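Local coordinates for protein N-acetylmuramoyl-l-alanine amidase (Bartonella henselae, PDB 3NE8) that probably hydrolyses, as a zinc-dependent amidase, the amide bond between N-acetylmuramic acid and L-alanine in peptidoglycan, remodelling the cell wall during bacterial division, at residues 6-11 against 50-55; 77-82 against 187-192. All coordinates share one frame; numbering follows the deposited sequence.

Overall arrangement
Both contacts are parallel strand pairs of one mixed sheet, in which strand 5-11 of contact 1 runs beside strand 77-82 of contact 2. Contact 1 pairs strand 5-11 with the outermost strand 49-53 and is partly buried, with an arginine and an acetate ion at one end and a threonine, an aspartate and a second arginine at the other. Contact 2 lies at the centre of the chain, is wholly buried, and brings His82 to the zinc ion. Aliphatic side chains fill one face of each pair. The two contacts meet at Asp10, among other places through its side chain and Ser80, which ties contact 1 to the second shell of the metal site.

Contact 1 (6-11 against 50-55); sequences RVVLDP and IVALTR. With ACT (acetate ion), chain E.
A parallel beta-alpha-beta unit closes where Val7 and Leu9 of strand 5-11 lie beside Val51 and Leu53 of strand 49-53, helix 28-45 making the connection. Val7 N donates to Ile50 O and Leu9 N to Ala52 O, while Val7 O and Leu9 O accept from Ala52 N and Thr54 N. On the face turned to helix 28-45, Leu9 crosses both Val51 and Leu53: its CD1 lies 4.0 Å from Val51 CG1, and Leu53 CD1 touches Leu9 CB. On the other face Val8 CG1, anti to the backbone N (chi1 171°), meets Thr54 CG2 at 3.8 Å, the two side chains nearly perpendicular.

Past the end of strand 49-53 the contact turns polar. Thr54 OG1 gives a 2.7 Å hydrogen bond to the anti lone pair of Asp10 OD1, which also forms a salt bridge with Arg66. The other carboxylate oxygen, Asp10 OD2, is hydrogen-bonded to Ser80 OG, so both oxygens of this buried group are satisfied. The Arg55 chain, extended from CG to NE, runs back alongside the Pro11 ring and lays one guanidinium face over Pro11 CB. Its NE reaches Pro11 O at 3.0 Å from above the carbonyl plane, and NH2 binds the backbone oxygens of Lys29 and Gly12. At the opposite end, Arg6 bends at chi3 (66°) and grips an acetate ion, probably from the crystallisation liquor, edge-on: NH1 lies 2.7 Å from ACT O and NH2 2.8 Å from ACT OXT. Ile50 CD1 packs obliquely against this pair, 4.0 Å from Arg6 NH1. The parallel strand-helix-strand unit is that of the alpha/beta fold of this N-acetylmuramoyl-L-alanine amidase family, the C-terminal ends of its strands lying on the side of the zinc site.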
loop_
_atom_site.group_PDB
_atom_site.type_symbol
_atom_site.label_atom_id
_atom_site.label_comp_id
_atom_site.label_asym_id
_atom_site.label_seq_id
_atom_site.Cartn_x
_atom_site.Cartn_y
_atom_site.Cartn_z
ATOM N N ARG A 6 8.476 -13.224 6.839
ATOM C CA ARG A 6 9.916 -13.464 6.813
ATOM C C ARG A 6 10.676 -12.196 6.450
ATOM O O ARG A 6 10.471 -11.627 5.378
ATOM C CB ARG A 6 10.225 -14.582 5.815
ATOM C CG ARG A 6 9.433 -15.871 6.080
ATOM C CD ARG A 6 9.684 -16.940 5.025
ATOM N NE ARG A 6 11.061 -17.422 5.060
ATOM C CZ ARG A 6 11.535 -18.263 5.970
ATOM N NH1 ARG A 6 10.736 -18.731 6.928
ATOM N NH2 ARG A 6 12.802 -18.638 5.922
ATOM N N VAL A 7 11.558 -11.759 7.341
ATOM C CA VAL A 7 12.277 -10.502 7.166
ATOM C C VAL A 7 13.778 -10.733 7.234
ATOM O O VAL A 7 14.260 -11.406 8.148
ATOM C CB VAL A 7 11.902 -9.505 8.280
ATOM C CG1 VAL A 7 12.638 -8.184 8.100
ATOM C CG2 VAL A 7 10.412 -9.272 8.282
ATOM N N VAL A 8 14.517 -10.162 6.283
ATOM C CA VAL A 8 15.965 -10.191 6.328
ATOM C C VAL A 8 16.472 -8.782 6.541
ATOM O O VAL A 8 16.062 -7.851 5.830
ATOM C CB VAL A 8 16.553 -10.822 5.050
ATOM C CG1 VAL A 8 18.076 -10.637 5.001
ATOM C CG2 VAL A 8 16.196 -12.308 5.014
ATOM N N LEU A 9 17.321 -8.630 7.555
ATOM C CA LEU A 9 17.961 -7.368 7.883
ATOM C C LEU A 9 19.410 -7.415 7.443
ATOM O O LEU A 9 20.117 -8.389 7.712
ATOM C CB LEU A 9 17.908 -7.100 9.385
ATOM C CG LEU A 9 16.521 -7.179 10.014
ATOM C CD1 LEU A 9 16.582 -6.922 11.510
ATOM C CD2 LEU A 9 15.549 -6.213 9.354
ATOM N N ASP A 10 19.854 -6.349 6.789
ATOM C CA ASP A 10 21.208 -6.251 6.275
ATOM C C ASP A 10 21.956 -5.125 6.970
ATOM O O ASP A 10 21.778 -3.951 6.641
ATOM C CB ASP A 10 21.168 -5.975 4.767
ATOM C CG ASP A 10 22.542 -5.726 4.192
ATOM O OD1 ASP A 10 23.440 -6.545 4.480
ATOM O OD2 ASP A 10 22.743 -4.711 3.481
ATOM N N PRO A 11 22.815 -5.469 7.946
ATOM C CA PRO A 11 23.639 -4.421 8.565
ATOM C C PRO A 11 24.704 -3.951 7.573
ATOM O O PRO A 11 25.596 -4.719 7.197
ATOM C CB PRO A 11 24.287 -5.127 9.771
ATOM C CG PRO A 11 23.566 -6.440 9.922
ATOM C CD PRO A 11 23.059 -6.791 8.552
ATOM N N ILE A 50 9.581 -13.974 11.441
ATOM C CA ILE A 50 10.828 -14.729 11.470
ATOM C C ILE A 50 11.910 -13.868 10.837
ATOM O O ILE A 50 11.731 -13.347 9.736
ATOM C CB ILE A 50 10.689 -16.048 10.711
ATOM C CG1 ILE A 50 9.608 -16.916 11.361
ATOM C CG2 ILE A 50 12.012 -16.798 10.686
ATOM C CD1 ILE A 50 9.446 -18.254 10.697
ATOM N N VAL A 51 13.021 -13.707 11.545
ATOM C CA VAL A 51 14.042 -12.743 11.165
ATOM C C VAL A 51 15.372 -13.421 10.924
ATOM O O VAL A 51 15.762 -14.313 11.677
ATOM C CB VAL A 51 14.273 -11.737 12.304
ATOM C CG1 VAL A 51 15.301 -10.680 11.901
ATOM C CG2 VAL A 51 12.966 -11.093 12.714
ATOM N N ALA A 52 16.083 -12.992 9.891
ATOM C CA ALA A 52 17.471 -13.386 9.702
ATOM C C ALA A 52 18.278 -12.145 9.363
ATOM O O ALA A 52 17.744 -11.174 8.821
ATOM C CB ALA A 52 17.603 -14.424 8.599
ATOM N N LEU A 53 19.559 -12.168 9.705
ATOM C CA LEU A 53 20.493 -11.114 9.343
ATOM C C LEU A 53 21.439 -11.608 8.241
ATOM O O LEU A 53 21.820 -12.785 8.233
ATOM C CB LEU A 53 21.306 -10.683 10.570
ATOM C CG LEU A 53 20.732 -9.556 11.430
ATOM C CD1 LEU A 53 19.328 -9.873 11.957
ATOM C CD2 LEU A 53 21.671 -9.229 12.585
ATOM N N THR A 54 21.825 -10.727 7.321
ATOM C CA THR A 54 22.823 -11.101 6.320
ATOM C C THR A 54 24.170 -11.440 6.975
ATOM O O THR A 54 24.888 -12.309 6.493
ATOM C CB THR A 54 23.022 -9.998 5.275
ATOM O OG1 THR A 54 23.373 -8.795 5.952
ATOM C CG2 THR A 54 21.745 -9.792 4.448
ATOM N N ARG A 55 24.525 -10.693 8.017
ATOM C CA ARG A 55 25.678 -10.985 8.864
ATOM C C ARG A 55 25.267 -10.732 10.297
ATOM O O ARG A 55 24.518 -9.790 10.586
ATOM C CB ARG A 55 26.882 -10.105 8.514
ATOM C CG ARG A 55 26.690 -8.615 8.824
ATOM C CD ARG A 55 27.890 -7.796 8.382
ATOM N NE ARG A 55 27.739 -6.354 8.594
ATOM C CZ ARG A 55 28.196 -5.688 9.652
ATOM N NH1 ARG A 55 28.809 -6.337 10.637
ATOM N NH2 ARG A 55 28.051 -4.374 9.727
HETATM C C ACT E . 12.902 -20.861 8.760
HETATM O O ACT E . 11.686 -20.665 8.538
HETATM O OXT ACT E . 13.711 -20.205 8.072
HETATM C CH3 ACT E . 13.374 -21.838 9.798
#

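Contact 2 (77-82 against 187-192); sequences LFISIH and VLIEIG. With ZN (zinc ion), chain B.
Leu188 stands roughly perpendicular to His82, the leucine branch coming obliquely onto the imidazole: Leu188 CG lies 3.6 Å from His82 CD2, and Leu188 CD1 also approaches CD2 and NE2. The ring stands with CG anti to the carbonyl carbon (chi1 -72°), and both its nitrogens are engaged. ND1 binds the zinc ion at 2.2 Å, alongside ligands from His13, Glu28, Asp84 and Glu115. NE2 donates to Ser80 OG at 3.0 Å, almost in the ring plane but with a bent N-H...O angle of 132°. With Asp10 behind the serine, a chain of polar contacts backs the zinc ligand and probably helps fix the ring's rotation.

Glu190 folds back through chi2 (-75°), bringing its carboxylate against the base of the histidine, with OE1 3.4 Å from His82 CB. That same oxygen accepts from Asp84 N, so Glu190 packs on one zinc ligand, His82, and holds the backbone of another, Asp84.

The opposite face is aliphatic. The side chains of Ile79 and Val187 extend together in one direction, whereas Ile79 CG2 crosses Ile189 CD1 obliquely at 3.8 Å. Parallel pairing runs from Val187 N on Phe78 O to Ile191 N on His82 O, the last 2.9 Å long. Strands 5-11 and 94-99 flank the pair in the sheet. Helix 206-227 packs on Ile79 and Ile189, and helix 28-45 on Ile81.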
loop_
_atom_site.group_PDB
_atom_site.type_symbol
_atom_site.label_atom_id
_atom_site.label_comp_id
_atom_site.label_asym_id
_atom_site.label_seq_id
_atom_site.Cartn_x
_atom_site.Cartn_y
_atom_site.Cartn_z
ATOM N N LEU A 77 10.494 -9.383 2.918
ATOM C CA LEU A 77 10.933 -8.000 3.058
ATOM C C LEU A 77 12.417 -8.018 3.385
ATOM O O LEU A 77 12.879 -8.865 4.158
ATOM C CB LEU A 77 10.155 -7.306 4.186
ATOM C CG LEU A 77 10.536 -5.858 4.513
ATOM C CD1 LEU A 77 10.324 -4.913 3.329
ATOM C CD2 LEU A 77 9.757 -5.371 5.725
ATOM N N PHE A 78 13.151 -7.075 2.807
ATOM C CA PHE A 78 14.588 -6.911 2.986
ATOM C C PHE A 78 14.847 -5.456 3.357
ATOM O O PHE A 78 14.383 -4.542 2.665
ATOM C CB PHE A 78 15.306 -7.266 1.681
ATOM C CG PHE A 78 16.793 -7.046 1.713
ATOM C CD1 PHE A 78 17.629 -7.920 2.393
ATOM C CD2 PHE A 78 17.364 -5.959 1.060
ATOM C CE1 PHE A 78 19.013 -7.736 2.404
ATOM C CE2 PHE A 78 18.736 -5.753 1.084
ATOM C CZ PHE A 78 19.566 -6.654 1.755
ATOM N N ILE A 79 15.572 -5.240 4.453
ATOM C CA ILE A 79 15.881 -3.899 4.935
ATOM C C ILE A 79 17.386 -3.764 5.120
ATOM O O ILE A 79 17.977 -4.471 5.944
ATOM C CB ILE A 79 15.178 -3.611 6.281
ATOM C CG1 ILE A 79 13.656 -3.802 6.165
ATOM C CG2 ILE A 79 15.513 -2.209 6.754
ATOM C CD1 ILE A 79 12.917 -3.690 7.490
ATOM N N SER A 80 18.002 -2.873 4.354
ATOM C CA SER A 80 19.421 -2.597 4.514
ATOM C C SER A 80 19.573 -1.370 5.396
ATOM O O SER A 80 18.949 -0.327 5.148
ATOM C CB SER A 80 20.077 -2.369 3.155
ATOM O OG SER A 80 21.496 -2.297 3.274
ATOM N N ILE A 81 20.403 -1.500 6.425
ATOM C CA ILE A 81 20.512 -0.514 7.497
ATOM C C ILE A 81 21.853 0.212 7.405
ATOM O O ILE A 81 22.906 -0.436 7.373
ATOM C CB ILE A 81 20.410 -1.235 8.856
ATOM C CG1 ILE A 81 19.034 -1.898 9.004
ATOM C CG2 ILE A 81 20.708 -0.290 10.022
ATOM C CD1 ILE A 81 18.990 -3.044 9.977
ATOM N N HIS A 82 21.798 1.545 7.361
ATOM C CA HIS A 82 22.960 2.398 7.124
ATOM C C HIS A 82 23.001 3.612 8.031
ATOM O O HIS A 82 21.990 3.986 8.629
ATOM C CB HIS A 82 22.994 2.827 5.653
ATOM C CG HIS A 82 23.363 1.703 4.751
ATOM N ND1 HIS A 82 24.651 1.514 4.305
ATOM C CD2 HIS A 82 22.647 0.638 4.316
ATOM C CE1 HIS A 82 24.705 0.397 3.599
ATOM N NE2 HIS A 82 23.504 -0.151 3.588
ATOM N N VAL A 187 14.103 -1.993 1.015
ATOM C CA VAL A 187 14.372 -0.592 1.282
ATOM C C VAL A 187 15.725 -0.453 1.960
ATOM O O VAL A 187 16.222 -1.399 2.593
ATOM C CB VAL A 187 13.284 0.070 2.177
ATOM C CG1 VAL A 187 11.903 -0.037 1.533
ATOM C CG2 VAL A 187 13.278 -0.522 3.588
ATOM N N LEU A 188 16.301 0.737 1.857
ATOM C CA LEU A 188 17.516 1.090 2.569
ATOM C C LEU A 188 17.162 2.200 3.546
ATOM O O LEU A 188 16.641 3.249 3.149
ATOM C CB LEU A 188 18.607 1.530 1.588
ATOM C CG LEU A 188 19.987 1.840 2.177
ATOM C CD1 LEU A 188 21.071 1.558 1.147
ATOM C CD2 LEU A 188 20.087 3.259 2.703
ATOM N N ILE A 189 17.402 1.967 4.829
ATOM C CA ILE A 189 17.077 2.958 5.845
ATOM C C ILE A 189 18.345 3.568 6.393
ATOM O O ILE A 189 19.230 2.851 6.869
ATOM C CB ILE A 189 16.271 2.355 7.001
ATOM C CG1 ILE A 189 14.960 1.777 6.468
ATOM C CG2 ILE A 189 16.003 3.408 8.076
ATOM C CD1 ILE A 189 14.070 1.164 7.534
ATOM N N GLU A 190 18.464 4.887 6.274
ATOM C CA GLU A 190 19.509 5.615 6.979
ATOM C C GLU A 190 18.943 5.940 8.342
ATOM O O GLU A 190 17.971 6.691 8.457
ATOM C CB GLU A 190 19.881 6.909 6.253
ATOM C CG GLU A 190 20.520 6.702 4.895
ATOM C CD GLU A 190 21.961 6.231 4.948
ATOM O OE1 GLU A 190 22.574 6.217 6.038
ATOM O OE2 GLU A 190 22.487 5.876 3.865
ATOM N N ILE A 191 19.501 5.344 9.386
ATOM C CA ILE A 191 18.936 5.653 10.679
ATOM C C ILE A 191 19.334 7.067 11.088
ATOM O O ILE A 191 18.584 7.704 11.832
ATOM C CB ILE A 191 19.265 4.620 11.731
ATOM C CG1 ILE A 191 20.774 4.496 11.853
ATOM C CG2 ILE A 191 18.622 3.291 11.363
ATOM C CD1 ILE A 191 21.229 3.669 13.031
ATOM N N GLY A 192 20.447 7.562 10.543
ATOM C CA GLY A 192 20.887 8.945 10.673
ATOM C C GLY A 192 22.167 9.081 9.870
ATOM O O GLY A 192 22.653 8.091 9.329
HETATM ZN ZN ZN B . 26.343 2.888 4.385
#